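Long-range contact in putative aminooxidase (Propionibacterium acnes, PDB 2B9Y), which probably isomerises double bonds of a polyunsaturated fatty acid with the help of bound FAD, within a flavin-containing amine oxidoreductase fold: residues L86-L91 with S295-D300. Sequence-based numbering, arbitrary orientation.
Sequences LRREFL and SGYVPD. With BU1 (1,4-butanediol), chain G.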
loop_
_atom_site.group_PDB
_atom_site.type_symbol
_atom_site.label_atom_id
_atom_site.label_comp_id
_atom_site.label_asym_id
_atom_site.label_seq_id
_atom_site.Cartn_x
_atom_site.Cartn_y
_atom_site.Cartn_z
ATOM N N LEU A 86 8.662 17.134 0.144
ATOM C CA LEU A 86 7.362 17.150 0.784
ATOM C C LEU A 86 7.371 18.132 1.964
ATOM O O LEU A 86 8.293 18.145 2.779
ATOM C CB LEU A 86 6.997 15.747 1.261
ATOM C CG LEU A 86 6.701 14.724 0.165
ATOM C CD1 LEU A 86 6.647 13.308 0.763
ATOM C CD2 LEU A 86 5.408 15.034 -0.573
ATOM N N ARG A 87 6.352 18.980 2.020
ATOM C CA ARG A 87 6.121 19.865 3.166
ATOM C C ARG A 87 4.638 19.908 3.471
ATOM O O ARG A 87 3.822 19.777 2.579
ATOM C CB ARG A 87 6.612 21.269 2.856
ATOM C CG ARG A 87 8.104 21.367 2.534
ATOM C CD ARG A 87 8.461 22.813 2.261
ATOM N NE ARG A 87 9.732 22.968 1.565
ATOM C CZ ARG A 87 10.918 23.057 2.163
ATOM N NH1 ARG A 87 11.027 22.987 3.503
ATOM N NH2 ARG A 87 12.011 23.214 1.416
ATOM N N ARG A 88 4.294 20.074 4.736
ATOM C CA ARG A 88 2.904 19.981 5.184
ATOM C C ARG A 88 2.534 21.079 6.190
ATOM O O ARG A 88 3.350 21.514 6.992
ATOM C CB ARG A 88 2.641 18.608 5.857
ATOM C CG ARG A 88 3.518 18.357 7.089
ATOM C CD ARG A 88 3.187 17.068 7.772
ATOM N NE ARG A 88 3.878 15.933 7.141
ATOM C CZ ARG A 88 4.972 15.309 7.609
ATOM N NH1 ARG A 88 5.565 15.663 8.756
ATOM N NH2 ARG A 88 5.474 14.306 6.905
ATOM N N GLU A 89 1.275 21.487 6.128
ATOM C CA GLU A 89 0.608 22.180 7.227
ATOM C C GLU A 89 -0.605 21.369 7.649
ATOM O O GLU A 89 -1.078 20.498 6.901
ATOM C CB GLU A 89 0.174 23.575 6.810
ATOM C CG GLU A 89 -0.955 23.586 5.816
ATOM C CD GLU A 89 -1.268 24.959 5.296
ATOM O OE1 GLU A 89 -0.657 25.957 5.752
ATOM O OE2 GLU A 89 -2.124 25.031 4.394
ATOM N N PHE A 90 -1.103 21.681 8.843
ATOM C CA PHE A 90 -2.335 21.105 9.360
ATOM C C PHE A 90 -3.495 22.077 9.319
ATOM O O PHE A 90 -3.373 23.245 9.708
ATOM C CB PHE A 90 -2.122 20.588 10.787
ATOM C CG PHE A 90 -1.196 19.436 10.839
ATOM C CD1 PHE A 90 -1.674 18.151 10.750
ATOM C CD2 PHE A 90 0.168 19.640 10.891
ATOM C CE1 PHE A 90 -0.805 17.080 10.760
ATOM C CE2 PHE A 90 1.027 18.592 10.888
ATOM C CZ PHE A 90 0.542 17.304 10.833
ATOM N N LEU A 91 -4.630 21.567 8.858
ATOM C CA LEU A 91 -5.864 22.309 8.821
ATOM C C LEU A 91 -6.919 21.610 9.675
ATOM O O LEU A 91 -6.996 20.370 9.726
ATOM C CB LEU A 91 -6.383 22.427 7.384
ATOM C CG LEU A 91 -5.445 22.967 6.302
ATOM C CD1 LEU A 91 -6.230 23.216 4.981
ATOM C CD2 LEU A 91 -4.748 24.266 6.769
ATOM N N SER A 295 1.467 21.292 1.200
ATOM C CA SER A 295 0.445 20.231 1.362
ATOM C C SER A 295 -0.364 20.459 2.646
ATOM O O SER A 295 0.133 21.004 3.617
ATOM C CB SER A 295 1.062 18.810 1.345
ATOM O OG SER A 295 1.729 18.544 0.110
ATOM N N GLY A 296 -1.609 20.023 2.634
ATOM C CA GLY A 296 -2.458 20.128 3.804
ATOM C C GLY A 296 -2.977 18.794 4.293
ATOM O O GLY A 296 -3.467 18.014 3.498
ATOM N N TYR A 297 -2.850 18.556 5.605
ATOM C CA TYR A 297 -3.445 17.430 6.301
ATOM C C TYR A 297 -4.568 17.920 7.196
ATOM O O TYR A 297 -4.439 18.975 7.844
ATOM C CB TYR A 297 -2.419 16.727 7.181
ATOM C CG TYR A 297 -1.439 15.879 6.444
ATOM C CD1 TYR A 297 -1.482 14.501 6.522
ATOM C CD2 TYR A 297 -0.444 16.464 5.661
ATOM C CE1 TYR A 297 -0.553 13.712 5.832
ATOM C CE2 TYR A 297 0.460 15.702 4.972
ATOM C CZ TYR A 297 0.415 14.315 5.058
ATOM O OH TYR A 297 1.349 13.566 4.350
ATOM N N VAL A 298 -5.652 17.130 7.264
ATOM C CA VAL A 298 -6.848 17.502 8.025
ATOM C C VAL A 298 -7.311 16.393 8.987
ATOM O O VAL A 298 -8.257 15.663 8.697
ATOM C CB VAL A 298 -8.012 17.888 7.105
ATOM C CG1 VAL A 298 -9.146 18.533 7.934
ATOM C CG2 VAL A 298 -7.537 18.790 5.980
ATOM N N PRO A 299 -6.632 16.260 10.132
ATOM C CA PRO A 299 -6.979 15.270 11.162
ATOM C C PRO A 299 -8.439 15.189 11.548
ATOM O O PRO A 299 -8.936 14.080 11.776
ATOM C CB PRO A 299 -6.105 15.700 12.342
ATOM C CG PRO A 299 -4.899 16.293 11.642
ATOM C CD PRO A 299 -5.421 17.022 10.490
ATOM N N ASP A 300 -9.113 16.344 11.606
ATOM C CA ASP A 300 -10.546 16.418 11.890
ATOM C C ASP A 300 -11.300 15.505 10.931
ATOM O O ASP A 300 -12.246 14.813 11.341
ATOM C CB ASP A 300 -11.088 17.857 11.769
ATOM C CG ASP A 300 -10.662 18.759 12.919
ATOM O OD1 ASP A 300 -10.205 18.238 13.921
ATOM O OD2 ASP A 300 -10.772 20.011 12.851
HETATM C C1 BU1 G . 1.137 14.140 1.334
HETATM C C2 BU1 G . 0.210 13.389 0.368
HETATM C C3 BU1 G . -0.227 12.079 1.022
HETATM C C4 BU1 G . -1.254 11.283 0.208
HETATM O O5 BU1 G . 1.857 15.266 0.796
HETATM O O6 BU1 G . -1.046 9.843 0.265
HETATM O O HOH W 1 4.448 19.070 -0.259
HETATM O O HOH W 2 -7.808 18.820 11.744
#
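Tyr297 shares one face of a parallel strand pair with Arg88 and Phe90 and touches both. Its CB meets the ring of Phe90, 3.9 Å from CD1, and Pro299 CG meets the same ring atom at its edge (3.8 Å from Phe90 CD1). Farther out, Tyr297 CD2 and CE2 both lie against Arg88 CB (3.8 and 3.7 Å); the guanidinium stands nearly perpendicular to the tyrosine ring (89°). A bend at chi3 (84°) turns the end of Arg88 toward Phe193, whose carbonyl and ring both engage it. Tyr297 CZ faces C1 of a bound butanediol (3.8 Å), and OH lies 3.1 Å from that C1. The diol O5 forms a weak hydrogen bond with Ser295 OG, which also accepts the backbone N-H of His315 and is hydrogen-bonded to a water that accepts from Arg87 N.

The backbones form a ladder: Ser295 N to Arg87 O, then the straighter Glu89 N to Ser295 O (2.8 Å), Tyr297 N to Glu89 O and Leu91 N to Tyr297 O. A water bridges Leu91 O and Asp300 N. Strands 97-98 and 312-315 flank the pair antiparallel, making this the parallel step in the mixed sheet, beside the Rossmann-type FAD-binding part, that is characteristic of amine oxidase-like flavoproteins.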